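Periplasmic binding protein (Veillonella parvula, PDB 4OVK) probably serves as the solute-binding component of an ABC transporter, capturing a solute in the periplasm and delivering it for import. Local coordinates at residues P281-P286 and T316-N321; I44-D49 and T73-L78. All coordinates share one frame; numbering follows the deposited sequence.

Contact 1: P281-P286 and T316-N321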
loop_
_atom_site.group_PDB
_atom_site.type_symbol
_atom_site.label_atom_id
_atom_site.label_comp_id
_atom_site.label_asym_id
_atom_site.label_seq_id
_atom_site.Cartn_x
_atom_site.Cartn_y
_atom_site.Cartn_z
ATOM N N PRO A 281 -0.240 2.401 -3.647
ATOM C CA PRO A 281 1.197 2.112 -3.692
ATOM C C PRO A 281 1.860 1.944 -2.317
ATOM O O PRO A 281 1.630 2.738 -1.394
ATOM C CB PRO A 281 1.778 3.314 -4.445
ATOM C CG PRO A 281 0.640 3.841 -5.257
ATOM C CD PRO A 281 -0.581 3.609 -4.423
ATOM N N ASN A 282 2.698 0.904 -2.234
ATOM C CA ASN A 282 3.422 0.500 -1.022
ATOM C C ASN A 282 4.583 -0.461 -1.370
ATOM O O ASN A 282 4.780 -0.824 -2.524
ATOM C CB ASN A 282 2.454 -0.165 -0.029
ATOM C CG ASN A 282 2.069 -1.556 -0.436
ATOM O OD1 ASN A 282 2.680 -2.518 0.018
ATOM N ND2 ASN A 282 1.059 -1.679 -1.312
ATOM N N VAL A 283 5.342 -0.879 -0.370
ATOM C CA VAL A 283 6.553 -1.668 -0.593
ATOM C C VAL A 283 6.239 -3.094 -1.141
ATOM O O VAL A 283 7.029 -3.701 -1.860
ATOM C CB VAL A 283 7.412 -1.680 0.699
ATOM C CG1 VAL A 283 7.009 -2.802 1.647
ATOM C CG2 VAL A 283 8.876 -1.761 0.360
ATOM N N GLU A 284 5.053 -3.583 -0.841
ATOM C CA GLU A 284 4.598 -4.906 -1.275
ATOM C C GLU A 284 3.722 -4.880 -2.557
ATOM O O GLU A 284 3.168 -5.902 -2.955
ATOM C CB GLU A 284 3.861 -5.568 -0.118
ATOM C CG GLU A 284 4.763 -5.763 1.097
ATOM C CD GLU A 284 4.055 -6.245 2.346
ATOM O OE1 GLU A 284 2.823 -6.113 2.455
ATOM O OE2 GLU A 284 4.756 -6.708 3.260
ATOM N N THR A 285 3.615 -3.735 -3.214
ATOM C CA THR A 285 2.806 -3.626 -4.440
ATOM C C THR A 285 3.068 -4.726 -5.490
ATOM O O THR A 285 2.107 -5.231 -6.080
ATOM C CB THR A 285 2.910 -2.232 -5.078
ATOM O OG1 THR A 285 2.314 -1.270 -4.201
ATOM C CG2 THR A 285 2.196 -2.181 -6.430
ATOM N N PRO A 286 4.330 -5.116 -5.714
ATOM C CA PRO A 286 4.533 -6.218 -6.673
ATOM C C PRO A 286 3.788 -7.517 -6.319
ATOM O O PRO A 286 3.406 -8.277 -7.225
ATOM C CB PRO A 286 6.049 -6.437 -6.637
ATOM C CG PRO A 286 6.595 -5.115 -6.292
ATOM C CD PRO A 286 5.622 -4.514 -5.310
ATOM N N THR A 316 13.402 -12.355 3.076
ATOM C CA THR A 316 14.545 -11.559 2.581
ATOM C C THR A 316 14.603 -10.194 3.248
ATOM O O THR A 316 15.664 -9.767 3.742
ATOM C CB THR A 316 14.458 -11.398 1.051
ATOM O OG1 THR A 316 14.598 -12.681 0.433
ATOM C CG2 THR A 316 15.553 -10.473 0.506
ATOM N N PHE A 317 13.470 -9.526 3.295
ATOM C CA PHE A 317 13.441 -8.134 3.721
ATOM C C PHE A 317 13.118 -7.926 5.202
ATOM O O PHE A 317 13.616 -6.968 5.821
ATOM C CB PHE A 317 12.515 -7.331 2.801
ATOM C CG PHE A 317 12.998 -7.283 1.382
ATOM C CD1 PHE A 317 14.203 -6.653 1.063
ATOM C CD2 PHE A 317 12.281 -7.881 0.369
ATOM C CE1 PHE A 317 14.668 -6.626 -0.238
ATOM C CE2 PHE A 317 12.732 -7.841 -0.941
ATOM C CZ PHE A 317 13.925 -7.205 -1.248
ATOM N N TYR A 318 12.322 -8.817 5.786
ATOM C CA TYR A 318 11.894 -8.655 7.177
ATOM C C TYR A 318 12.505 -9.713 8.115
ATOM O O TYR A 318 12.305 -9.641 9.326
ATOM C CB TYR A 318 10.379 -8.741 7.304
ATOM C CG TYR A 318 9.546 -7.913 6.356
ATOM C CD1 TYR A 318 9.977 -6.690 5.867
ATOM C CD2 TYR A 318 8.281 -8.338 5.987
ATOM C CE1 TYR A 318 9.184 -5.934 5.019
ATOM C CE2 TYR A 318 7.481 -7.589 5.151
ATOM C CZ TYR A 318 7.930 -6.374 4.676
ATOM O OH TYR A 318 7.143 -5.623 3.840
ATOM N N HIS A 319 13.222 -10.696 7.569
ATOM C CA HIS A 319 13.768 -11.805 8.350
ATOM C C HIS A 319 12.675 -12.477 9.144
ATOM O O HIS A 319 12.841 -12.768 10.330
ATOM C CB HIS A 319 14.909 -11.356 9.282
ATOM C CG HIS A 319 16.007 -10.667 8.553
ATOM N ND1 HIS A 319 16.850 -11.333 7.693
ATOM C CD2 HIS A 319 16.350 -9.361 8.483
ATOM C CE1 HIS A 319 17.685 -10.468 7.146
ATOM N NE2 HIS A 319 17.394 -9.264 7.602
ATOM N N TYR A 320 11.545 -12.706 8.478
ATOM C CA TYR A 320 10.392 -13.316 9.119
ATOM C C TYR A 320 9.877 -14.408 8.198
ATOM O O TYR A 320 9.670 -14.169 7.006
ATOM C CB TYR A 320 9.278 -12.289 9.385
ATOM C CG TYR A 320 8.161 -12.836 10.260
ATOM C CD1 TYR A 320 8.274 -12.819 11.651
ATOM C CD2 TYR A 320 7.006 -13.392 9.707
ATOM C CE1 TYR A 320 7.293 -13.337 12.454
ATOM C CE2 TYR A 320 6.005 -13.907 10.522
ATOM C CZ TYR A 320 6.149 -13.869 11.890
ATOM O OH TYR A 320 5.172 -14.387 12.724
ATOM N N ASN A 321 9.698 -15.597 8.760
ATOM C CA ASN A 321 9.191 -16.754 8.017
ATOM C C ASN A 321 7.716 -17.001 8.317
ATOM O O ASN A 321 7.345 -17.512 9.385
ATOM C CB ASN A 321 10.043 -17.979 8.334
ATOM C CG ASN A 321 11.467 -17.836 7.838
ATOM O OD1 ASN A 321 11.712 -17.245 6.784
ATOM N ND2 ASN A 321 12.422 -18.391 8.588
#
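Tyr318 OH donates a hydrogen bond to Glu284 OE2 at 2.7 Å, the one polar link between 281-286 and 316-321. The carboxylate oxygen lies in the plane of the ring, at its hydroxyl edge, 3.4 Å from Tyr318 CE2. On the side of the acid, the hydroxyl arrives anti at Glu284 OE2 and 35° out of the carboxylate plane; the two flat groups are inclined by 46°. Val283 adds a van der Waals contact, its CG1 methyl 3.6 Å from Tyr318 OH, its side chain pointing the opposite way to that of the tyrosine. Glu284 reaches this position because its chain is extended beyond CG (chi2 172°). Behind it, Asn282 OD1 accepts from Glu284 N at 2.7 Å, an Asx turn lying within a type I beta turn from Asn282 to Thr285, and Glu284 itself occupies the N-cap position of helix 285-296. The other carboxylate oxygen, OE1, accepts from Trp278 NE1 and Ile275 N. Both oxygens of this buried acid thus have donors, which should hold the carboxylate against rotation and would probably help to stabilise its negative charge, while the phenol of Tyr318 is tied to the start of helix 285-296.

Contact 2: I44-D49 and T73-L78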
loop_
_atom_site.group_PDB
_atom_site.type_symbol
_atom_site.label_atom_id
_atom_site.label_comp_id
_atom_site.label_asym_id
_atom_site.label_seq_id
_atom_site.Cartn_x
_atom_site.Cartn_y
_atom_site.Cartn_z
ATOM N N ILE A 44 7.104 1.488 5.267
ATOM C CA ILE A 44 8.202 1.559 4.314
ATOM C C ILE A 44 9.558 1.747 5.011
ATOM O O ILE A 44 10.550 1.140 4.620
ATOM C CB ILE A 44 7.968 2.612 3.205
ATOM C CG1 ILE A 44 6.682 2.270 2.428
ATOM C CG2 ILE A 44 9.162 2.624 2.259
ATOM C CD1 ILE A 44 6.181 3.361 1.493
ATOM N N VAL A 45 9.612 2.588 6.038
ATOM C CA VAL A 45 10.843 2.710 6.823
ATOM C C VAL A 45 11.211 1.363 7.443
ATOM O O VAL A 45 12.369 0.949 7.402
ATOM C CB VAL A 45 10.697 3.790 7.892
ATOM C CG1 VAL A 45 11.816 3.703 8.930
ATOM C CG2 VAL A 45 10.657 5.161 7.211
ATOM N N TYR A 46 10.218 0.670 7.988
ATOM C CA TYR A 46 10.440 -0.663 8.535
ATOM C C TYR A 46 11.073 -1.597 7.478
ATOM O O TYR A 46 12.022 -2.316 7.763
ATOM C CB TYR A 46 9.134 -1.265 9.088
ATOM C CG TYR A 46 9.300 -2.703 9.456
ATOM C CD1 TYR A 46 9.797 -3.067 10.692
ATOM C CD2 TYR A 46 9.009 -3.704 8.546
ATOM C CE1 TYR A 46 9.984 -4.397 11.027
ATOM C CE2 TYR A 46 9.175 -5.038 8.870
ATOM C CZ TYR A 46 9.668 -5.378 10.101
ATOM O OH TYR A 46 9.858 -6.704 10.416
ATOM N N ALA A 47 10.533 -1.591 6.266
ATOM C CA ALA A 47 11.012 -2.457 5.209
ATOM C C ALA A 47 12.467 -2.159 4.825
ATOM O O ALA A 47 13.257 -3.069 4.641
ATOM C CB ALA A 47 10.116 -2.328 3.997
ATOM N N VAL A 48 12.815 -0.883 4.714
ATOM C CA VAL A 48 14.169 -0.512 4.333
ATOM C C VAL A 48 15.170 -0.863 5.440
ATOM O O VAL A 48 16.237 -1.389 5.155
ATOM C CB VAL A 48 14.258 0.987 3.970
ATOM C CG1 VAL A 48 15.696 1.369 3.643
ATOM C CG2 VAL A 48 13.350 1.296 2.791
ATOM N N ASP A 49 14.813 -0.595 6.696
ATOM C CA ASP A 49 15.709 -0.882 7.810
ATOM C C ASP A 49 15.659 -2.345 8.226
ATOM O O ASP A 49 16.499 -2.784 8.999
ATOM C CB ASP A 49 15.383 0.011 9.024
ATOM C CG ASP A 49 16.606 0.316 9.873
ATOM O OD1 ASP A 49 17.748 0.325 9.336
ATOM O OD2 ASP A 49 16.418 0.550 11.090
ATOM N N THR A 73 2.774 -8.320 14.370
ATOM C CA THR A 73 3.586 -9.504 14.648
ATOM C C THR A 73 5.048 -9.289 14.304
ATOM O O THR A 73 5.933 -9.673 15.074
ATOM C CB THR A 73 3.077 -10.700 13.847
ATOM O OG1 THR A 73 1.724 -10.946 14.215
ATOM C CG2 THR A 73 3.903 -11.938 14.121
ATOM N N LEU A 74 5.300 -8.664 13.155
ATOM C CA LEU A 74 6.669 -8.369 12.732
ATOM C C LEU A 74 7.388 -7.407 13.664
ATOM O O LEU A 74 8.587 -7.524 13.846
ATOM C CB LEU A 74 6.696 -7.748 11.343
ATOM C CG LEU A 74 6.039 -8.512 10.210
ATOM C CD1 LEU A 74 6.061 -7.684 8.948
ATOM C CD2 LEU A 74 6.738 -9.833 10.011
ATOM N N ALA A 75 6.656 -6.447 14.217
ATOM C CA ALA A 75 7.257 -5.324 14.926
ATOM C C ALA A 75 6.526 -5.042 16.242
ATOM O O ALA A 75 5.905 -3.989 16.393
ATOM C CB ALA A 75 7.236 -4.102 14.019
ATOM N N PRO A 76 6.598 -5.987 17.200
ATOM C CA PRO A 76 5.903 -5.824 18.479
ATOM C C PRO A 76 6.274 -4.533 19.229
ATOM O O PRO A 76 5.430 -3.962 19.913
ATOM C CB PRO A 76 6.298 -7.091 19.274
ATOM C CG PRO A 76 7.466 -7.674 18.557
ATOM C CD PRO A 76 7.284 -7.294 17.116
ATOM N N ASP A 77 7.504 -4.054 19.074
ATOM C CA ASP A 77 7.953 -2.865 19.821
ATOM C C ASP A 77 7.237 -1.559 19.420
ATOM O O ASP A 77 7.172 -0.626 20.223
ATOM C CB ASP A 77 9.466 -2.670 19.689
ATOM C CG ASP A 77 10.271 -3.818 20.269
ATOM O OD1 ASP A 77 9.701 -4.716 20.934
ATOM O OD2 ASP A 77 11.494 -3.821 20.036
ATOM N N LEU A 78 6.694 -1.483 18.203
ATOM C CA LEU A 78 5.977 -0.270 17.756
ATOM C C LEU A 78 4.734 0.021 18.576
ATOM O O LEU A 78 4.244 1.148 18.565
ATOM C CB LEU A 78 5.563 -0.347 16.280
ATOM C CG LEU A 78 6.543 -0.003 15.185
ATOM C CD1 LEU A 78 5.885 -0.112 13.815
ATOM C CD2 LEU A 78 7.114 1.386 15.373
#
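Tyr46 extends from helix 41-49 so that the hydroxyl end of its ring meets Leu74 and Ala75, where helix 71-74 gives way to the following turn. Its CG is anti to the backbone N (chi1 171°), which carries the ring away from its own helix toward 73-78; the nearest CA atoms of the two segments, those of Tyr46 and Ala75, are still 8.5 Å apart. The side chains of Tyr46 and Leu74 cross at about a right angle. Leu74 CB approaches the phenol end obliquely, 3.5 Å from Tyr46 OH and 4.0 Å from Tyr46 CZ, while one branch of the leucine, CD1, comes to 4.1 Å from Tyr46 CE2. On the other ortho carbon of the phenol, Tyr46 CE1 stands 4.1 Å from Ala75 CB, also at an oblique angle. Leu74 and Ala75 therefore both lie to one side of the ring plane and meet its hydroxyl-bearing half by van der Waals contact, with 138 Å² buried over both segments. Were the Tyr46 ring cut back to an alanine here, Leu74 and Ala75 would probably lose their partner from helix 41-49, and a gap is likely to open between the segments. More of the ring is engaged by Phe71, edge-to-face, and by Tyr318 of helix 306-318, with planes at about 50°. Elsewhere on helix 41-49, Ile44, Val45 and Val48 pack on helix 133-147. Val45 also touches Ile55 of strand 55-57, an edge strand of the N-terminal four-stranded parallel sheet, and Leu78 meets the same isoleucine from the other segment.

From the N terminus, the chain runs through helix 41-49, strand 55-57 and helix 60-67 before contact 2 closes this loop of 23 residues at 73-78. Contact 1 opens far later, at 281, and closes a mostly helical loop of 29 residues at 316-321. The two are therefore in series, neither nested nor crossed, yet their centres lie about 10 Å apart. They meet directly: Tyr318 CD1 is 3.5 Å from Tyr46 CE2, and Tyr318 CD2 is 3.8 Å from Leu74 CD1. Helix 306-318 near the C terminus is thereby packed against helices 41-49 and 71-74, the first of which packs through Val45 on strand 55-57 of the N-terminal parallel sheet, and is joined to the start of helix 285-296.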